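Long-range contacts in Ice-binding protein (Flavobacteriaceae bacterium, PDB 5UYT), which probably binds ice crystals and restrains their growth, as a bacterial antifreeze protein built from right-handed beta-helical domains: residues 381-392 with 401-412; 339-350 with 366-377. One frame throughout, in Å; residues are numbered along the deposited sequence. Where two conformers were deposited one is given.

Contact 1: residues 381-392 with 401-412; sequences GSVIGNNGAVII and RVLSTSGGISTF
Ser-382 meets Arg-401 just past the corner at Gly-381: NH1 of Arg-401 donates to Ser-382 OG at 2.8 Å, with the hydroxyl at the guanidinium edge and in its plane. The arginine chain bends at chi3 (75°), which brings NH1 back to this small residue, while NE and NH2 are held by the carbonyls of Tyr-224 and Val-222. Val-383 follows, its N bonded to Arg-401 O at 2.9 Å, almost straight. On the face that carries Ser-382, the side chains of Ile-384 and Leu-403 cross at a slant under helix 270-288, CG1 of the first 4.0 Å from CD1 of the second. Gly-385 continues the backbone pairing by donating to Leu-403 O. At the next corner Gly-388 N bonds to Ser-406 O; a side chain on Gly-407 would run into Gly-388 O, hence glycine there. A water links Gly-388 O with Ser-404 OG. Beyond the corner Val-390 points inward: CG1 slides past Val-402 CG1 at 3.8 Å, and CB lies 3.8 Å from Ile-409 CG1, the two side chains pointing the same way. Ile-392 N donates to Ser-410 O. Such in-register stacking of strand, corner and strand on successive coils is characteristic of a right-handed parallel beta-helix.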
loop_
_atom_site.group_PDB
_atom_site.type_symbol
_atom_site.label_atom_id
_atom_site.label_comp_id
_atom_site.label_asym_id
_atom_site.label_seq_id
_atom_site.Cartn_x
_atom_site.Cartn_y
_atom_site.Cartn_z
ATOM N N GLY A 381 4.927 12.288 8.351
ATOM C CA GLY A 381 4.175 13.068 7.359
ATOM C C GLY A 381 3.569 14.315 7.979
ATOM O O GLY A 381 3.766 14.570 9.174
ATOM N N SER A 382 2.834 15.076 7.167
ATOM C CA SER A 382 2.203 16.308 7.650
ATOM C C SER A 382 0.704 16.048 7.856
ATOM O O SER A 382 -0.015 15.741 6.897
ATOM C CB SER A 382 2.409 17.420 6.614
ATOM O OG SER A 382 3.774 17.763 6.543
ATOM N N VAL A 383 0.253 16.161 9.108
ATOM C CA VAL A 383 -1.143 15.900 9.434
ATOM C C VAL A 383 -1.803 17.262 9.495
ATOM O O VAL A 383 -1.332 18.176 10.188
ATOM C CB VAL A 383 -1.329 15.263 10.831
ATOM C CG1 VAL A 383 -2.827 15.035 11.084
ATOM C CG2 VAL A 383 -0.557 13.981 10.953
ATOM N N ILE A 384 -2.898 17.399 8.755
ATOM C CA ILE A 384 -3.685 18.617 8.834
ATOM C C ILE A 384 -5.083 18.243 9.230
ATOM O O ILE A 384 -5.857 17.734 8.406
ATOM C CB ILE A 384 -3.741 19.353 7.509
ATOM C CG1 ILE A 384 -2.330 19.561 6.957
ATOM C CG2 ILE A 384 -4.474 20.687 7.713
ATOM C CD1 ILE A 384 -2.305 20.450 5.737
ATOM N N GLY A 385 -5.377 18.498 10.499
ATOM C CA GLY A 385 -6.666 18.220 11.088
ATOM C C GLY A 385 -7.565 19.426 10.904
ATOM O O GLY A 385 -7.111 20.526 10.539
ATOM N N ASN A 386 -8.854 19.202 11.152
ATOM C CA ASN A 386 -9.883 20.205 10.901
ATOM C C ASN A 386 -10.971 20.068 11.947
ATOM O O ASN A 386 -11.564 18.983 12.079
ATOM C CB ASN A 386 -10.501 19.983 9.516
ATOM C CG ASN A 386 -11.561 21.018 9.163
ATOM O OD1 ASN A 386 -12.691 20.655 8.793
ATOM N ND2 ASN A 386 -11.202 22.297 9.218
ATOM N N ASN A 387 -11.241 21.151 12.663
ATOM C CA ASN A 387 -12.278 21.204 13.682
ATOM C C ASN A 387 -12.256 20.025 14.649
ATOM O O ASN A 387 -13.151 19.182 14.645
ATOM C CB ASN A 387 -13.649 21.370 13.014
ATOM C CG ASN A 387 -13.735 22.654 12.228
ATOM O OD1 ASN A 387 -13.093 23.646 12.583
ATOM N ND2 ASN A 387 -14.489 22.642 11.145
ATOM N N GLY A 388 -11.224 19.965 15.482
ATOM C CA GLY A 388 -11.185 18.958 16.520
ATOM C C GLY A 388 -9.909 19.074 17.329
ATOM O O GLY A 388 -8.875 19.491 16.808
ATOM N N ALA A 389 -10.013 18.727 18.602
ATOM C CA ALA A 389 -8.895 18.850 19.523
ATOM C C ALA A 389 -7.803 17.867 19.110
ATOM O O ALA A 389 -8.089 16.786 18.549
ATOM C CB ALA A 389 -9.351 18.579 20.943
ATOM N N VAL A 390 -6.556 18.242 19.367
ATOM C CA VAL A 390 -5.458 17.353 19.055
ATOM C C VAL A 390 -4.777 16.972 20.369
ATOM O O VAL A 390 -4.523 17.851 21.219
ATOM C CB VAL A 390 -4.449 18.033 18.095
ATOM C CG1 VAL A 390 -3.219 17.155 17.831
ATOM C CG2 VAL A 390 -5.147 18.446 16.794
ATOM N N ILE A 391 -4.502 15.680 20.538
ATOM C CA ILE A 391 -3.694 15.219 21.681
ATOM C C ILE A 391 -2.528 14.415 21.145
ATOM O O ILE A 391 -2.730 13.490 20.338
ATOM C CB ILE A 391 -4.512 14.322 22.635
ATOM C CG1 ILE A 391 -5.715 15.084 23.155
ATOM C CG2 ILE A 391 -3.626 13.819 23.803
ATOM C CD1 ILE A 391 -6.680 14.203 23.948
ATOM N N ILE A 392 -1.317 14.747 21.585
ATOM C CA ILE A 392 -0.139 13.980 21.190
ATOM C C ILE A 392 0.497 13.499 22.486
ATOM O O ILE A 392 0.996 14.294 23.303
ATOM C CB ILE A 392 0.873 14.781 20.359
ATOM C CG1 ILE A 392 0.164 15.609 19.273
ATOM C CG2 ILE A 392 1.890 13.810 19.742
ATOM C CD1 ILE A 392 1.085 16.460 18.432
ATOM N N ARG A 401 4.815 17.075 10.711
ATOM C CA ARG A 401 4.182 18.147 11.484
ATOM C C ARG A 401 2.774 17.762 11.854
ATOM O O ARG A 401 2.165 16.943 11.195
ATOM C CB ARG A 401 4.202 19.520 10.777
ATOM C CG ARG A 401 3.858 19.522 9.311
ATOM C CD ARG A 401 4.168 20.890 8.645
ATOM N NE ARG A 401 5.596 21.185 8.388
ATOM C CZ ARG A 401 6.350 20.586 7.463
ATOM N NH1 ARG A 401 5.863 19.592 6.661
ATOM N NH2 ARG A 401 7.613 20.975 7.291
ATOM N N VAL A 402 2.264 18.363 12.927
ATOM C CA VAL A 402 0.863 18.151 13.281
ATOM C C VAL A 402 0.195 19.523 13.389
ATOM O O VAL A 402 0.640 20.372 14.168
ATOM C CB VAL A 402 0.769 17.435 14.625
ATOM C CG1 VAL A 402 -0.695 17.335 15.013
ATOM C CG2 VAL A 402 1.398 16.026 14.523
ATOM N N LEU A 403 -0.830 19.739 12.565
ATOM C CA LEU A 403 -1.426 21.038 12.352
ATOM C C LEU A 403 -2.933 20.852 12.518
ATOM O O LEU A 403 -3.434 19.782 12.219
ATOM C CB LEU A 403 -1.143 21.552 10.915
ATOM C CG LEU A 403 0.316 21.324 10.445
ATOM C CD1 LEU A 403 0.413 21.676 8.983
ATOM C CD2 LEU A 403 1.232 22.269 11.209
ATOM N N SER A 404 -3.636 21.861 13.017
ATOM C CA SER A 404 -5.098 21.823 12.983
ATOM C C SER A 404 -5.588 23.184 12.600
ATOM O O SER A 404 -5.104 24.206 13.128
ATOM C CB SER A 404 -5.753 21.454 14.329
ATOM O OG SER A 404 -7.186 21.466 14.143
ATOM N N THR A 405 -6.574 23.201 11.718
ATOM C CA THR A 405 -7.186 24.457 11.306
ATOM C C THR A 405 -7.915 25.098 12.464
ATOM O O THR A 405 -8.065 26.342 12.533
ATOM C CB THR A 405 -8.201 24.234 10.186
ATOM O OG1 THR A 405 -9.256 23.398 10.679
ATOM C CG2 THR A 405 -7.540 23.629 8.984
ATOM N N SER A 406 -8.444 24.257 13.337
ATOM C CA SER A 406 -9.254 24.722 14.437
ATOM C C SER A 406 -9.321 23.659 15.517
ATOM O O SER A 406 -9.700 22.520 15.280
ATOM C CB SER A 406 -10.657 25.096 13.981
ATOM O OG SER A 406 -11.310 25.667 15.077
ATOM N N GLY A 407 -8.947 24.032 16.724
ATOM C CA GLY A 407 -8.909 23.049 17.764
ATOM C C GLY A 407 -7.672 23.244 18.583
ATOM O O GLY A 407 -6.582 23.521 18.059
ATOM N N GLY A 408 -7.841 23.075 19.879
ATOM C CA GLY A 408 -6.698 23.120 20.781
ATOM C C GLY A 408 -5.784 21.932 20.585
ATOM O O GLY A 408 -6.184 20.896 20.019
ATOM N N ILE A 409 -4.541 22.080 21.026
ATOM C CA ILE A 409 -3.543 21.015 20.859
ATOM C C ILE A 409 -2.819 20.849 22.191
ATOM O O ILE A 409 -2.341 21.845 22.771
ATOM C CB ILE A 409 -2.483 21.344 19.762
ATOM C CG1 ILE A 409 -3.129 21.553 18.372
ATOM C CG2 ILE A 409 -1.402 20.254 19.688
ATOM C CD1 ILE A 409 -2.087 21.969 17.321
ATOM N N SER A 410 -2.734 19.601 22.664
ATOM C CA SER A 410 -2.062 19.305 23.917
ATOM C C SER A 410 -1.020 18.258 23.626
ATOM O O SER A 410 -1.354 17.219 23.034
ATOM C CB SER A 410 -3.044 18.784 24.967
ATOM O OG SER A 410 -4.118 19.699 25.141
ATOM N N THR A 411 0.225 18.529 24.016
ATOM C CA THR A 411 1.310 17.594 23.761
ATOM C C THR A 411 1.938 17.200 25.099
ATOM O O THR A 411 1.946 18.013 26.064
ATOM C CB THR A 411 2.405 18.193 22.828
ATOM O OG1 THR A 411 2.978 19.372 23.431
ATOM C CG2 THR A 411 1.735 18.636 21.481
ATOM N N PHE A 412 2.496 15.984 25.140
ATOM C CA PHE A 412 3.041 15.435 26.372
ATOM C C PHE A 412 4.375 14.732 26.063
ATOM O O PHE A 412 4.370 13.631 25.496
ATOM C CB PHE A 412 2.032 14.427 26.985
ATOM C CG PHE A 412 0.736 15.056 27.403
ATOM C CD1 PHE A 412 0.570 15.570 28.691
ATOM C CD2 PHE A 412 -0.335 15.136 26.525
ATOM C CE1 PHE A 412 -0.632 16.169 29.096
ATOM C CE2 PHE A 412 -1.526 15.748 26.916
ATOM C CZ PHE A 412 -1.690 16.264 28.207
HETATM O O HOH W 1 -7.660 18.218 14.192
HETATM O O HOH W 2 -6.145 18.980 23.144
#

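Contact 2: residues 339-350 with 366-377; sequences KINGALSTTVNA and KVDGAVDLNDYT
Ile-340 pairs with Val-367, and Leu-344 with Val-371, in parallel register, the axes of strands 344-346 and 371-373 approaching to 4.8 Å at 13°. Lys-366, bent at chi2 and chi3, lays CE 3.7 Å from Lys-339 CB and places NZ above the carbonyl plane of Ile-340, 3.2 Å from its O; that oxygen also accepts from Asp-368 N, so two donors grip it. The branched Val-367 lies beside Ile-340, pointing the same way, and its CG1 fills the inside of the corner 4.0 Å from Leu-344 CB. Gly-369 sits so near Ala-343 N that a CB would clash. Thr-346 OG1 stands between its own N and carbonyl carbon (chi1 80°), where it accepts from Asn-374 N at 2.9 Å and donates to Thr-347 O. The Asn-374 amide is gripped at both ends: ND2 donates, close to the amide plane, to Thr-346 O at 3.0 Å, and OD1 accepts from Asp-375 N. An alanine in place of Asn-374 has no amide to give Thr-346 O or to accept from Asp-375 N, and the start of turn 374-377 would probably be held less firmly against Thr-346. The type II turns 347-350 and 374-377 stack, joined by Asn-349 N to Asp-375 O at 3.0 Å; Asn-349 suits the positive phi of its turn position. Helix 270-288 packs on Lys-366 through Tyr-283, Leu-286 and Asn-287, while strands 311-314 and 318-320 flank segment 339-350 as the preceding coil.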
loop_
_atom_site.group_PDB
_atom_site.type_symbol
_atom_site.label_atom_id
_atom_site.label_comp_id
_atom_site.label_asym_id
_atom_site.label_seq_id
_atom_site.Cartn_x
_atom_site.Cartn_y
_atom_site.Cartn_z
ATOM N N LYS A 339 -6.730 10.799 3.038
ATOM C CA LYS A 339 -7.853 11.646 3.441
ATOM C C LYS A 339 -8.691 10.821 4.421
ATOM O O LYS A 339 -9.084 9.685 4.107
ATOM C CB LYS A 339 -8.735 11.992 2.219
ATOM C CG LYS A 339 -8.024 12.733 1.100
ATOM C CD LYS A 339 -9.024 13.292 0.079
ATOM C CE LYS A 339 -9.583 12.166 -0.765
ATOM N NZ LYS A 339 -10.550 12.712 -1.761
ATOM N N ILE A 340 -9.015 11.396 5.575
ATOM C CA ILE A 340 -9.803 10.669 6.599
ATOM C C ILE A 340 -11.064 11.488 6.879
ATOM O O ILE A 340 -10.957 12.676 7.248
ATOM C CB ILE A 340 -8.946 10.455 7.894
ATOM C CG1 ILE A 340 -7.765 9.518 7.609
ATOM C CG2 ILE A 340 -9.834 9.941 9.035
ATOM C CD1 ILE A 340 -6.779 9.394 8.791
ATOM N N ASN A 341 -12.246 10.892 6.658
ATOM C CA ASN A 341 -13.504 11.587 6.886
ATOM C C ASN A 341 -14.010 11.249 8.298
ATOM O O ASN A 341 -14.976 10.467 8.488
ATOM C CB ASN A 341 -14.503 11.223 5.772
ATOM C CG ASN A 341 -15.810 11.977 5.886
ATOM O OD1 ASN A 341 -15.887 13.014 6.552
ATOM N ND2 ASN A 341 -16.852 11.464 5.228
ATOM N N GLY A 342 -13.336 11.844 9.278
ATOM C CA GLY A 342 -13.668 11.675 10.694
ATOM C C GLY A 342 -12.391 11.838 11.509
ATOM O O GLY A 342 -11.366 12.252 10.976
ATOM N N ALA A 343 -12.442 11.476 12.792
ATOM C CA ALA A 343 -11.290 11.599 13.686
ATOM C C ALA A 343 -10.252 10.505 13.423
ATOM O O ALA A 343 -10.588 9.425 12.895
ATOM C CB ALA A 343 -11.740 11.516 15.139
ATOM N N LEU A 344 -9.011 10.792 13.790
ATOM C CA LEU A 344 -7.930 9.808 13.723
ATOM C C LEU A 344 -7.450 9.509 15.146
ATOM O O LEU A 344 -7.169 10.442 15.908
ATOM C CB LEU A 344 -6.737 10.351 12.904
ATOM C CG LEU A 344 -5.462 9.500 12.994
ATOM C CD1 LEU A 344 -5.704 8.068 12.465
ATOM C CD2 LEU A 344 -4.282 10.173 12.269
ATOM N N SER A 345 -7.366 8.228 15.505
ATOM C CA SER A 345 -6.783 7.839 16.798
ATOM C C SER A 345 -5.868 6.653 16.525
ATOM O O SER A 345 -5.880 6.104 15.421
ATOM C CB SER A 345 -7.875 7.465 17.820
ATOM O OG SER A 345 -8.630 6.334 17.365
ATOM N N THR A 346 -5.069 6.262 17.517
ATOM C CA THR A 346 -4.113 5.157 17.307
ATOM C C THR A 346 -4.039 4.291 18.548
ATOM O O THR A 346 -4.438 4.713 19.648
ATOM C CB THR A 346 -2.667 5.629 16.946
ATOM O OG1 THR A 346 -1.949 6.030 18.123
ATOM C CG2 THR A 346 -2.651 6.825 15.939
ATOM N N THR A 347 -3.448 3.117 18.378
ATOM C CA THR A 347 -3.018 2.322 19.529
ATOM C C THR A 347 -1.691 2.864 20.081
ATOM O O THR A 347 -0.958 3.601 19.381
ATOM C CB THR A 347 -2.833 0.853 19.148
ATOM O OG1 THR A 347 -1.867 0.729 18.121
ATOM C CG2 THR A 347 -4.195 0.246 18.647
ATOM N N VAL A 348 -1.360 2.495 21.317
ATOM C CA VAL A 348 0.034 2.686 21.763
ATOM C C VAL A 348 0.972 1.945 20.801
ATOM O O VAL A 348 0.579 0.943 20.171
ATOM C CB VAL A 348 0.273 2.275 23.237
ATOM C CG1 VAL A 348 -0.658 3.082 24.152
ATOM C CG2 VAL A 348 0.056 0.755 23.450
ATOM N N ASN A 349 2.188 2.463 20.645
ATOM C CA ASN A 349 3.217 1.827 19.796
ATOM C C ASN A 349 2.814 1.760 18.320
ATOM O O ASN A 349 3.444 0.999 17.555
ATOM C CB ASN A 349 3.502 0.368 20.238
ATOM C CG ASN A 349 4.368 0.230 21.482
ATOM O OD1 ASN A 349 4.330 -0.848 22.173
ATOM N ND2 ASN A 349 5.202 1.197 21.739
ATOM N N ALA A 350 1.813 2.545 17.895
ATOM C CA ALA A 350 1.474 2.530 16.461
ATOM C C ALA A 350 2.637 3.151 15.663
ATOM O O ALA A 350 3.481 3.860 16.231
ATOM C CB ALA A 350 0.155 3.278 16.192
ATOM N N LYS A 366 -5.007 14.270 5.604
ATOM C CA LYS A 366 -6.058 15.269 5.746
ATOM C C LYS A 366 -7.099 14.680 6.691
ATOM O O LYS A 366 -7.771 13.718 6.294
ATOM C CB LYS A 366 -6.671 15.509 4.360
ATOM C CG LYS A 366 -7.677 16.673 4.238
ATOM C CD LYS A 366 -9.088 16.321 4.711
ATOM C CE LYS A 366 -9.692 15.073 4.066
ATOM N NZ LYS A 366 -10.967 14.686 4.750
ATOM N N VAL A 367 -7.239 15.220 7.909
ATOM C CA VAL A 367 -8.137 14.595 8.894
ATOM C C VAL A 367 -9.311 15.536 9.233
ATOM O O VAL A 367 -9.136 16.621 9.798
ATOM C CB VAL A 367 -7.364 14.228 10.197
ATOM C CG1 VAL A 367 -8.333 13.548 11.169
ATOM C CG2 VAL A 367 -6.154 13.334 9.844
ATOM N N ASP A 368 -10.517 15.133 8.843
ATOM C CA ASP A 368 -11.681 15.970 9.100
ATOM C C ASP A 368 -12.260 15.608 10.467
ATOM O O ASP A 368 -13.321 14.976 10.579
ATOM C CB ASP A 368 -12.740 15.822 8.000
ATOM C CG ASP A 368 -13.890 16.778 8.173
ATOM O OD1 ASP A 368 -13.738 17.814 8.857
ATOM O OD2 ASP A 368 -14.983 16.514 7.603
ATOM N N GLY A 369 -11.519 16.002 11.501
ATOM C CA GLY A 369 -11.898 15.735 12.872
ATOM C C GLY A 369 -10.709 15.821 13.813
ATOM O O GLY A 369 -9.640 16.330 13.456
ATOM N N ALA A 370 -10.911 15.331 15.036
ATOM C CA ALA A 370 -9.838 15.306 16.057
ATOM C C ALA A 370 -8.701 14.366 15.667
ATOM O O ALA A 370 -8.875 13.444 14.842
ATOM C CB ALA A 370 -10.432 14.888 17.409
ATOM N N VAL A 371 -7.524 14.626 16.227
ATOM C CA VAL A 371 -6.326 13.778 15.975
ATOM C C VAL A 371 -5.770 13.400 17.346
ATOM O O VAL A 371 -5.501 14.282 18.152
ATOM C CB VAL A 371 -5.259 14.557 15.180
ATOM C CG1 VAL A 371 -3.948 13.750 15.051
ATOM C CG2 VAL A 371 -5.801 14.924 13.778
ATOM N N ASP A 372 -5.629 12.111 17.606
ATOM C CA ASP A 372 -5.071 11.672 18.893
ATOM C C ASP A 372 -4.001 10.637 18.593
ATOM O O ASP A 372 -4.304 9.559 18.031
ATOM C CB ASP A 372 -6.173 11.087 19.752
ATOM C CG ASP A 372 -5.697 10.739 21.152
ATOM O OD1 ASP A 372 -4.523 10.363 21.313
ATOM O OD2 ASP A 372 -6.519 10.846 22.090
ATOM N N LEU A 373 -2.753 10.988 18.855
ATOM C CA LEU A 373 -1.627 10.052 18.612
ATOM C C LEU A 373 -1.287 9.432 19.947
ATOM O O LEU A 373 -0.927 10.159 20.882
ATOM C CB LEU A 373 -0.401 10.777 17.998
ATOM C CG LEU A 373 -0.753 11.451 16.648
ATOM C CD1 LEU A 373 0.542 12.038 16.119
ATOM C CD2 LEU A 373 -1.338 10.442 15.633
ATOM N N ASN A 374 -1.533 8.127 20.090
ATOM C CA ASN A 374 -1.400 7.456 21.412
ATOM C C ASN A 374 0.081 7.237 21.796
ATOM O O ASN A 374 0.967 7.395 20.945
ATOM C CB ASN A 374 -2.167 6.124 21.346
ATOM C CG ASN A 374 -2.806 5.750 22.661
ATOM O OD1 ASN A 374 -2.378 6.201 23.726
ATOM N ND2 ASN A 374 -3.822 4.872 22.603
ATOM N N ASP A 375 0.348 6.897 23.076
ATOM C CA ASP A 375 1.721 6.864 23.628
ATOM C C ASP A 375 2.684 6.090 22.719
ATOM O O ASP A 375 2.380 4.974 22.272
ATOM C CB ASP A 375 1.788 6.168 24.991
ATOM C CG ASP A 375 0.807 6.722 26.040
ATOM O OD1 ASP A 375 -0.117 7.501 25.734
ATOM O OD2 ASP A 375 0.989 6.313 27.217
ATOM N N TYR A 376 3.859 6.655 22.504
ATOM C CA TYR A 376 4.959 5.964 21.797
ATOM C C TYR A 376 4.627 5.624 20.347
ATOM O O TYR A 376 5.256 4.761 19.732
ATOM C CB TYR A 376 5.536 4.765 22.635
ATOM C CG TYR A 376 6.204 5.302 23.856
ATOM C CD1 TYR A 376 7.466 5.872 23.756
ATOM C CD2 TYR A 376 5.516 5.385 25.076
ATOM C CE1 TYR A 376 8.081 6.435 24.860
ATOM C CE2 TYR A 376 6.127 5.965 26.208
ATOM C CZ TYR A 376 7.385 6.509 26.068
ATOM O OH TYR A 376 8.004 7.098 27.163
ATOM N N THR A 377 3.701 6.366 19.773
ATOM C CA THR A 377 3.458 6.270 18.314
ATOM C C THR A 377 4.593 6.947 17.530
ATOM O O THR A 377 5.122 7.961 17.971
ATOM C CB THR A 377 2.099 6.873 17.988
ATOM O OG1 THR A 377 1.101 5.985 18.553
ATOM C CG2 THR A 377 1.905 7.037 16.476
HETATM O O HOH W 3 -5.334 7.564 20.185
HETATM O O HOH W 4 5.905 2.993 17.652
#

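In the fold
Contacts 1 and 2 are successive parts of one stack of coils, their centres about 10 Å apart, and contact 2 closes along the chain before contact 1 opens. Segment 366-377 is the neighbour of 381-392 on two faces of the solenoid: Val-367 N lies 2.9 Å from Ile-384 O and Leu-373 N 2.9 Å from Ile-391 O, both probable hydrogen bonds. Between these, at the corner, Ala-370 CB packs 3.2 Å from Ala-389 O, and in the same loops Asn-386 packs on Asp-368. The four segments therefore follow one another in the order 339-350, 366-377, 381-392 and 401-412. The same helix covers one face of both contacts.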